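Pilin, type IV (Thermus thermophilus, PDB 4BHR) is a type IV pilin, represented here by its periplasmic globular domain without the N-terminal transmembrane helix, and probably assembles as a subunit of pilus-like filaments. Local coordinates at residues A[10-14]-A[39-44]; A[60-64]-A[75-80]. Residues are numbered along the deposited sequence.

Interaction 1: A[10-14]-A[39-44]; sequences YVRNV and FVANPP
Residues 10-14 form just over one turn of the alpha helix 6-20, closed by the bond from Val-14 N to Tyr-10 O (2.8 Å). Against it runs the irregular segment 39-44: Val-40 is extended (phi/psi -137/117), Asn-42 takes a left-handed conformation (59/65) that turns the chain, and Pro-43 and Pro-44 follow as two polyproline-like residues (psi 154 and 161). The CA atoms of Val-14 and Val-40 lie 5.7 Å apart, those of Tyr-10 and Pro-43 6.6 Å, so the loop runs back along the helix. Tyr-10, with chi1 t and chi2 71°, lays its ring in the concave side of this bend. Pro-43 covers one ring face, its CA 3.9 Å from the ring centroid in a CH-pi contact; Pro-44 CD makes a second, off-centre one at 4.2 Å. Val-40 CG1 packs 3.5 Å from Tyr-10 CE1, and Tyr-10 OH donates to Val-40 O at 2.6 Å. One turn on, Val-14 CG2 meets Val-40 CG2 at 3.9 Å, and Val-14 CG1 meets Phe-39 CB at 4.2 Å, while the Phe-39 ring heads away to Ala-17 and Val-18. Cys-36, disulfide-bonded to Cys-50, touches Tyr-10 and Val-14. In this pilin domain the loop leading to strand 47-54 thus packs on the helix, and tyrosine suits the place because its ring accepts proline C-H groups while its hydroxyl gives Val-40 O, in a loop with no regular strand pairing, a hydrogen bond.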
loop_
_atom_site.group_PDB
_atom_site.type_symbol
_atom_site.label_atom_id
_atom_site.label_comp_id
_atom_site.label_asym_id
_atom_site.label_seq_id
_atom_site.Cartn_x
_atom_site.Cartn_y
_atom_site.Cartn_z
ATOM N N TYR A 10 -3.355 -7.378 4.768
ATOM C CA TYR A 10 -2.626 -7.367 3.516
ATOM C C TYR A 10 -2.135 -5.950 3.172
ATOM O O TYR A 10 -0.997 -5.788 2.776
ATOM C CB TYR A 10 -3.498 -7.882 2.383
ATOM C CG TYR A 10 -2.788 -7.907 1.031
ATOM C CD1 TYR A 10 -1.779 -8.825 0.768
ATOM C CD2 TYR A 10 -3.126 -7.003 0.033
ATOM C CE1 TYR A 10 -1.153 -8.865 -0.459
ATOM C CE2 TYR A 10 -2.484 -7.028 -1.206
ATOM C CZ TYR A 10 -1.515 -7.974 -1.455
ATOM O OH TYR A 10 -0.886 -8.009 -2.674
ATOM N N VAL A 11 -3.003 -4.952 3.318
ATOM C CA VAL A 11 -2.628 -3.564 3.033
ATOM C C VAL A 11 -1.452 -3.097 3.887
ATOM O O VAL A 11 -0.486 -2.479 3.372
ATOM C CB VAL A 11 -3.849 -2.621 3.125
ATOM C CG1 VAL A 11 -3.445 -1.193 3.344
ATOM C CG2 VAL A 11 -4.755 -2.829 1.900
ATOM N N ARG A 12 -1.475 -3.447 5.182
ATOM C CA ARG A 12 -0.443 -3.007 6.080
ATOM C C ARG A 12 0.854 -3.740 5.759
ATOM O O ARG A 12 1.932 -3.151 5.825
ATOM C CB ARG A 12 -0.859 -3.220 7.537
ATOM C CG ARG A 12 0.124 -2.609 8.553
ATOM C CD ARG A 12 0.215 -1.112 8.402
ATOM N NE ARG A 12 1.222 -0.448 9.253
ATOM C CZ ARG A 12 2.499 -0.345 8.926
ATOM N NH1 ARG A 12 2.963 -0.923 7.813
ATOM N NH2 ARG A 12 3.323 0.299 9.728
ATOM N N ASN A 13 0.745 -5.035 5.421
ATOM C CA ASN A 13 1.899 -5.806 5.069
ATOM C C ASN A 13 2.534 -5.333 3.737
ATOM O O ASN A 13 3.764 -5.293 3.595
ATOM C CB ASN A 13 1.566 -7.309 5.062
ATOM C CG ASN A 13 1.156 -7.840 6.455
ATOM O OD1 ASN A 13 1.521 -7.299 7.525
ATOM N ND2 ASN A 13 0.363 -8.907 6.440
ATOM N N VAL A 14 1.699 -4.903 2.788
ATOM C CA VAL A 14 2.198 -4.295 1.552
ATOM C C VAL A 14 2.963 -3.030 1.887
ATOM O O VAL A 14 4.046 -2.764 1.349
ATOM C CB VAL A 14 1.067 -4.008 0.550
ATOM C CG1 VAL A 14 1.556 -3.098 -0.585
ATOM C CG2 VAL A 14 0.526 -5.292 -0.037
ATOM N N PHE A 39 4.761 -6.321 -4.337
ATOM C CA PHE A 39 5.356 -6.214 -3.018
ATOM C C PHE A 39 5.038 -7.395 -2.117
ATOM O O PHE A 39 5.891 -7.829 -1.370
ATOM C CB PHE A 39 4.892 -4.896 -2.344
ATOM C CG PHE A 39 5.363 -3.681 -3.089
ATOM C CD1 PHE A 39 6.693 -3.254 -2.980
ATOM C CD2 PHE A 39 4.504 -2.984 -3.954
ATOM C CE1 PHE A 39 7.159 -2.184 -3.741
ATOM C CE2 PHE A 39 4.972 -1.889 -4.706
ATOM C CZ PHE A 39 6.299 -1.487 -4.569
ATOM N N VAL A 40 3.779 -7.827 -2.141
ATOM C CA VAL A 40 3.307 -9.016 -1.386
ATOM C C VAL A 40 2.387 -9.830 -2.298
ATOM O O VAL A 40 1.322 -9.335 -2.776
ATOM C CB VAL A 40 2.541 -8.628 -0.105
ATOM C CG1 VAL A 40 2.052 -9.849 0.658
ATOM C CG2 VAL A 40 3.386 -7.749 0.806
ATOM N N ALA A 41 2.812 -11.067 -2.589
ATOM C CA ALA A 41 2.021 -11.998 -3.385
ATOM C C ALA A 41 0.738 -12.459 -2.685
ATOM O O ALA A 41 0.597 -12.381 -1.472
ATOM C CB ALA A 41 2.887 -13.209 -3.747
ATOM N N ASN A 42 -0.195 -12.969 -3.479
ATOM C CA ASN A 42 -1.426 -13.596 -2.985
ATOM C C ASN A 42 -2.368 -12.779 -2.119
ATOM O O ASN A 42 -2.576 -13.103 -0.949
ATOM C CB ASN A 42 -1.125 -14.925 -2.330
ATOM C CG ASN A 42 -0.505 -15.884 -3.307
ATOM O OD1 ASN A 42 -0.866 -15.894 -4.487
ATOM N ND2 ASN A 42 0.434 -16.671 -2.845
ATOM N N PRO A 43 -2.955 -11.725 -2.695
ATOM C CA PRO A 43 -3.930 -10.952 -1.920
ATOM C C PRO A 43 -5.101 -11.831 -1.534
ATOM O O PRO A 43 -5.402 -12.811 -2.248
ATOM C CB PRO A 43 -4.389 -9.882 -2.892
ATOM C CG PRO A 43 -4.070 -10.411 -4.239
ATOM C CD PRO A 43 -2.832 -11.237 -4.073
ATOM N N PRO A 44 -5.772 -11.484 -0.428
ATOM C CA PRO A 44 -6.934 -12.271 -0.011
ATOM C C PRO A 44 -8.097 -12.146 -0.985
ATOM O O PRO A 44 -8.172 -11.212 -1.786
ATOM C CB PRO A 44 -7.280 -11.697 1.372
ATOM C CG PRO A 44 -6.699 -10.318 1.373
ATOM C CD PRO A 44 -5.541 -10.305 0.434
#

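Interaction 2: A[60-64]-A[75-80]; sequences NFTVT and VSFDSS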
loop_
_atom_site.group_PDB
_atom_site.type_symbol
_atom_site.label_atom_id
_atom_site.label_comp_id
_atom_site.label_asym_id
_atom_site.label_seq_id
_atom_site.Cartn_x
_atom_site.Cartn_y
_atom_site.Cartn_z
ATOM N N ASN A 60 6.538 9.737 0.912
ATOM C CA ASN A 60 5.543 8.776 1.405
ATOM C C ASN A 60 4.737 8.165 0.296
ATOM O O ASN A 60 4.833 8.596 -0.883
ATOM C CB ASN A 60 4.652 9.514 2.430
ATOM C CG ASN A 60 5.352 9.710 3.737
ATOM O OD1 ASN A 60 5.654 8.731 4.434
ATOM N ND2 ASN A 60 5.651 10.988 4.113
ATOM N N PHE A 61 3.932 7.159 0.658
ATOM C CA PHE A 61 3.146 6.435 -0.351
ATOM C C PHE A 61 1.796 6.064 0.249
ATOM O O PHE A 61 1.593 6.094 1.469
ATOM C CB PHE A 61 3.894 5.154 -0.820
ATOM C CG PHE A 61 4.272 4.240 0.331
ATOM C CD1 PHE A 61 3.362 3.254 0.743
ATOM C CD2 PHE A 61 5.489 4.358 1.002
ATOM C CE1 PHE A 61 3.656 2.418 1.838
ATOM C CE2 PHE A 61 5.786 3.544 2.087
ATOM C CZ PHE A 61 4.877 2.564 2.506
ATOM N N THR A 62 0.896 5.668 -0.602
ATOM C CA THR A 62 -0.451 5.212 -0.167
ATOM C C THR A 62 -0.729 3.859 -0.816
ATOM O O THR A 62 -0.556 3.672 -2.025
ATOM C CB THR A 62 -1.560 6.203 -0.585
ATOM O OG1 THR A 62 -1.315 7.484 0.034
ATOM C CG2 THR A 62 -2.980 5.712 -0.107
ATOM N N VAL A 63 -1.199 2.910 -0.003
ATOM C CA VAL A 63 -1.589 1.597 -0.496
ATOM C C VAL A 63 -3.094 1.553 -0.447
ATOM O O VAL A 63 -3.684 1.857 0.614
ATOM C CB VAL A 63 -1.046 0.477 0.463
ATOM C CG1 VAL A 63 -1.394 -0.905 -0.118
ATOM C CG2 VAL A 63 0.456 0.615 0.613
ATOM N N THR A 64 -3.715 1.189 -1.566
ATOM C CA THR A 64 -5.177 1.164 -1.618
ATOM C C THR A 64 -5.724 -0.139 -2.170
ATOM O O THR A 64 -5.323 -0.573 -3.232
ATOM C CB THR A 64 -5.698 2.298 -2.510
ATOM O OG1 THR A 64 -5.213 3.555 -2.010
ATOM C CG2 THR A 64 -7.258 2.278 -2.446
ATOM N N VAL A 75 -10.006 0.056 1.509
ATOM C CA VAL A 75 -9.235 0.360 2.667
ATOM C C VAL A 75 -7.875 0.847 2.148
ATOM O O VAL A 75 -7.403 0.354 1.124
ATOM C CB VAL A 75 -9.081 -0.848 3.584
ATOM C CG1 VAL A 75 -8.690 -2.107 2.790
ATOM C CG2 VAL A 75 -8.137 -0.533 4.746
ATOM N N SER A 76 -7.354 1.834 2.830
ATOM C CA SER A 76 -6.131 2.583 2.450
ATOM C C SER A 76 -5.201 2.700 3.571
ATOM O O SER A 76 -5.631 2.684 4.708
ATOM C CB SER A 76 -6.519 4.032 2.177
ATOM O OG SER A 76 -6.325 4.150 0.852
ATOM N N PHE A 77 -3.896 2.784 3.288
ATOM C CA PHE A 77 -2.948 3.078 4.339
ATOM C C PHE A 77 -1.992 4.127 3.799
ATOM O O PHE A 77 -1.472 3.968 2.713
ATOM C CB PHE A 77 -2.177 1.822 4.800
ATOM C CG PHE A 77 -1.133 2.136 5.811
ATOM C CD1 PHE A 77 0.151 2.526 5.395
ATOM C CD2 PHE A 77 -1.403 2.015 7.174
ATOM C CE1 PHE A 77 1.140 2.786 6.344
ATOM C CE2 PHE A 77 -0.432 2.253 8.109
ATOM C CZ PHE A 77 0.845 2.662 7.682
ATOM N N ASP A 78 -1.804 5.219 4.535
ATOM C CA ASP A 78 -0.996 6.388 4.062
ATOM C C ASP A 78 0.215 6.484 4.936
ATOM O O ASP A 78 0.094 6.617 6.150
ATOM C CB ASP A 78 -1.864 7.670 4.182
ATOM C CG ASP A 78 -1.146 8.933 3.688
ATOM O OD1 ASP A 78 0.080 8.880 3.445
ATOM O OD2 ASP A 78 -1.829 9.970 3.533
ATOM N N SER A 79 1.417 6.244 4.363
ATOM C CA SER A 79 2.609 6.160 5.206
ATOM C C SER A 79 2.930 7.489 5.828
ATOM O O SER A 79 3.673 7.564 6.786
ATOM C CB SER A 79 3.824 5.711 4.390
ATOM O OG SER A 79 4.204 6.668 3.424
ATOM N N SER A 80 2.356 8.545 5.266
ATOM C CA SER A 80 2.658 9.893 5.748
ATOM C C SER A 80 1.973 10.148 7.087
ATOM O O SER A 80 2.424 10.994 7.848
ATOM C CB SER A 80 2.273 10.960 4.718
ATOM O OG SER A 80 0.921 11.327 4.850
HETATM O O HOH W 1 -3.204 9.233 0.574
#
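Where the regular pairing of the two strands ends, a serine side chain takes over a backbone role: Ser-79 OG accepts from Phe-61 N (2.8 Å) and donates to Asn-60 OD1 (2.7 Å), while Ser-79 N still donates to Phe-61 O (2.9 Å). Serine fits because it is small and its hydroxyl can both give and accept; its CB also lies over the Phe-61 ring, 3.8 Å from the centroid, in a CH-pi contact. Further along, the antiparallel strands (165° between directions) pair normally. Val-63 and Phe-77 form the hydrogen-bonded pair, Val-63 N to Phe-77 O at 2.9 Å and Phe-77 N to Val-63 O at 2.8 Å, flanked by the non-hydrogen-bonded pairs Thr-62 with Asp-78 and Thr-64 with Ser-76. These four carry polar groups on one face, where a water donates to Thr-62 OG1 (2.6 Å) and weakly to Asp-78 OD2 (3.3 Å). Asp-78 OD1 accepts from Ser-80 N at 2.9 Å, an Asx turn that bends the chain as the strand ends. Asn-55 reaches this face too, bonding to Thr-62 OG1 and Asp-78 OD1. Apolar Val-63 and Phe-77 occupy the other face and look to helix 6-20, with Phe-77 touching Val-11 and Ala-15 and stacking edge-to-face with Phe-84. Strands 61-67 and 74-78 form a beta hairpin inside the antiparallel pilin sheet, between strand 47-54 on the side of 61-67 and strand 83-87 on the side of 74-78.

How the interactions relate
Helix 6-20 is the element between the two contacts: interaction 1 lies on its loop-facing side and interaction 2 is part of the sheet that packs against the helix through Val-63 and Phe-77. Their centres are 13 Å apart, yet they touch directly: Val-14 CG1 packs 3.7 Å from Val-63 CG1, Val-11 CG1 lies 3.6 Å from Phe-77 CB, and Arg-12 NE lies 3.4 Å from Phe-77 CE2. Both are partly buried, with the helix-facing apolar residues of the hairpin inside and the loop's Ala-41, Asn-42 and Pro-43 exposed. Interaction 1 depends on apolar packing with a single hydrogen bond across it; interaction 2 combines three backbone hydrogen bonds, as suits neighbouring strands, with side-chain bonds at the strand end.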